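PDB 3GH3: CD38 molecule from Bos taurus, which is an ectoenzyme of the ADP-ribosyl cyclase family, built from a helical part and a part with a parallel beta sheet. Local coordinates for residues 79-84 / 160-165. Residues are numbered along the deposited sequence; the frame is centred on the assembly and turned at random.
Sequences VPCGQQ and SACNTV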
loop_
_atom_site.group_PDB
_atom_site.type_symbol
_atom_site.label_atom_id
_atom_site.label_comp_id
_atom_site.label_asym_id
_atom_site.label_seq_id
_atom_site.Cartn_x
_atom_site.Cartn_y
_atom_site.Cartn_z
ATOM N N VAL A 79 8.633 -6.746 8.049
ATOM C CA VAL A 79 7.676 -7.616 8.726
ATOM C C VAL A 79 8.364 -8.961 8.984
ATOM O O VAL A 79 9.189 -9.397 8.182
ATOM C CB VAL A 79 6.443 -7.832 7.800
ATOM C CG1 VAL A 79 5.451 -8.822 8.384
ATOM C CG2 VAL A 79 5.765 -6.482 7.498
ATOM N N PRO A 80 8.040 -9.617 10.105
ATOM C CA PRO A 80 8.624 -10.947 10.343
ATOM C C PRO A 80 8.245 -11.920 9.244
ATOM O O PRO A 80 7.213 -11.757 8.577
ATOM C CB PRO A 80 8.011 -11.365 11.690
ATOM C CG PRO A 80 7.739 -10.047 12.392
ATOM C CD PRO A 80 7.333 -9.091 11.285
ATOM N N CYS A 81 9.097 -12.914 9.017
ATOM C CA CYS A 81 8.790 -13.918 8.011
ATOM C C CYS A 81 7.471 -14.569 8.350
ATOM O O CYS A 81 7.158 -14.776 9.532
ATOM C CB CYS A 81 9.884 -14.977 7.966
ATOM S SG CYS A 81 11.455 -14.306 7.414
ATOM N N GLY A 82 6.695 -14.879 7.311
ATOM C CA GLY A 82 5.439 -15.598 7.469
ATOM C C GLY A 82 4.255 -14.771 7.945
ATOM O O GLY A 82 3.189 -15.312 8.209
ATOM N N GLN A 83 4.429 -13.460 8.064
ATOM C CA GLN A 83 3.398 -12.650 8.697
ATOM C C GLN A 83 2.861 -11.531 7.803
ATOM O O GLN A 83 2.031 -10.724 8.226
ATOM C CB GLN A 83 3.896 -12.134 10.054
ATOM C CG GLN A 83 4.223 -13.298 11.000
ATOM C CD GLN A 83 4.789 -12.875 12.344
ATOM O OE1 GLN A 83 4.599 -11.740 12.789
ATOM N NE2 GLN A 83 5.480 -13.803 13.010
ATOM N N GLN A 84 3.312 -11.498 6.557
ATOM C CA GLN A 84 2.866 -10.452 5.636
ATOM C C GLN A 84 1.564 -10.755 4.899
ATOM O O GLN A 84 1.368 -11.867 4.429
ATOM C CB GLN A 84 3.929 -10.176 4.596
ATOM C CG GLN A 84 4.554 -8.844 4.750
ATOM C CD GLN A 84 5.761 -8.702 3.888
ATOM O OE1 GLN A 84 5.706 -8.094 2.806
ATOM N NE2 GLN A 84 6.878 -9.247 4.357
ATOM N N SER A 160 10.831 -7.504 0.863
ATOM C CA SER A 160 11.124 -7.877 2.241
ATOM C C SER A 160 10.495 -9.211 2.636
ATOM O O SER A 160 10.920 -9.842 3.620
ATOM C CB SER A 160 10.658 -6.755 3.184
ATOM O OG SER A 160 10.132 -7.262 4.401
ATOM N N ALA A 161 9.486 -9.650 1.877
ATOM C CA ALA A 161 8.697 -10.836 2.253
ATOM C C ALA A 161 9.534 -12.111 2.326
ATOM O O ALA A 161 10.380 -12.343 1.467
ATOM C CB ALA A 161 7.521 -11.048 1.276
ATOM N N CYS A 162 9.265 -12.949 3.336
ATOM C CA CYS A 162 9.899 -14.278 3.429
ATOM C C CYS A 162 8.931 -15.347 3.909
ATOM O O CYS A 162 7.945 -15.044 4.577
ATOM C CB CYS A 162 11.145 -14.267 4.331
ATOM S SG CYS A 162 11.030 -13.185 5.763
ATOM N N ASN A 163 9.250 -16.601 3.588
ATOM C CA ASN A 163 8.388 -17.746 3.903
ATOM C C ASN A 163 6.981 -17.570 3.291
ATOM O O ASN A 163 6.858 -17.125 2.159
ATOM C CB ASN A 163 8.357 -18.026 5.413
ATOM C CG ASN A 163 9.740 -18.433 5.963
ATOM O OD1 ASN A 163 10.636 -18.778 5.206
ATOM N ND2 ASN A 163 9.901 -18.383 7.275
ATOM N N THR A 164 5.931 -17.900 4.032
ATOM C CA THR A 164 4.588 -17.844 3.454
ATOM C C THR A 164 3.972 -16.455 3.540
ATOM O O THR A 164 4.008 -15.816 4.591
ATOM C CB THR A 164 3.652 -18.884 4.098
ATOM O OG1 THR A 164 4.142 -20.192 3.791
ATOM C CG2 THR A 164 2.246 -18.752 3.539
ATOM N N VAL A 165 3.445 -15.980 2.414
ATOM C CA VAL A 165 2.759 -14.692 2.375
ATOM C C VAL A 165 1.341 -14.959 1.890
ATOM O O VAL A 165 1.099 -15.930 1.188
ATOM C CB VAL A 165 3.445 -13.686 1.417
ATOM C CG1 VAL A 165 4.943 -13.615 1.695
ATOM C CG2 VAL A 165 3.229 -14.087 -0.019
HETATM O O HOH W 1 7.518 -11.565 5.587
HETATM O O HOH W 2 1.538 -14.366 5.641
HETATM O O HOH W 3 5.082 -13.200 5.055
#
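C81 and C162 join in a disulfide that ties a type II beta turn, P80 to Q83, to the loop leading into strand 164-170 of the parallel sheet in this ADP-ribosyl cyclase fold. The SG-SG bond of C81 and C162 is 2.0 Å with chi3 -90°, close to the unstrained right angle. C81 sends its SG beside its own backbone N, whereas C162 holds SG between N and the carbonyl carbon (chi1 36°). Next to the bridge, G82 N donates to C162 O at 3.0 Å, approaching 32° out of the carbonyl plane, and G82 CA makes a CA-H...O contact of 3.2 Å with T164 O. G82 has positive phi, as the third position of a type II turn requires. At the turn, water 1 donates to P80 O and accepts from C162 N. On the buried side, the amide end of Q84 lies against A161, and V79 and Q84 also rest on F157 of helix 145-160. The bridge lies at the exposed edge, where the looser solvent side is that of N163, which meets it chiefly through ND2, 3.5 Å from C81 CB. Where the two chains run on toward the adjacent parallel strands 85-87 and 164-170, waters bridge the backbones: water 3 accepts from Q84 N at 2.9 Å and donates to T164 O at the same distance.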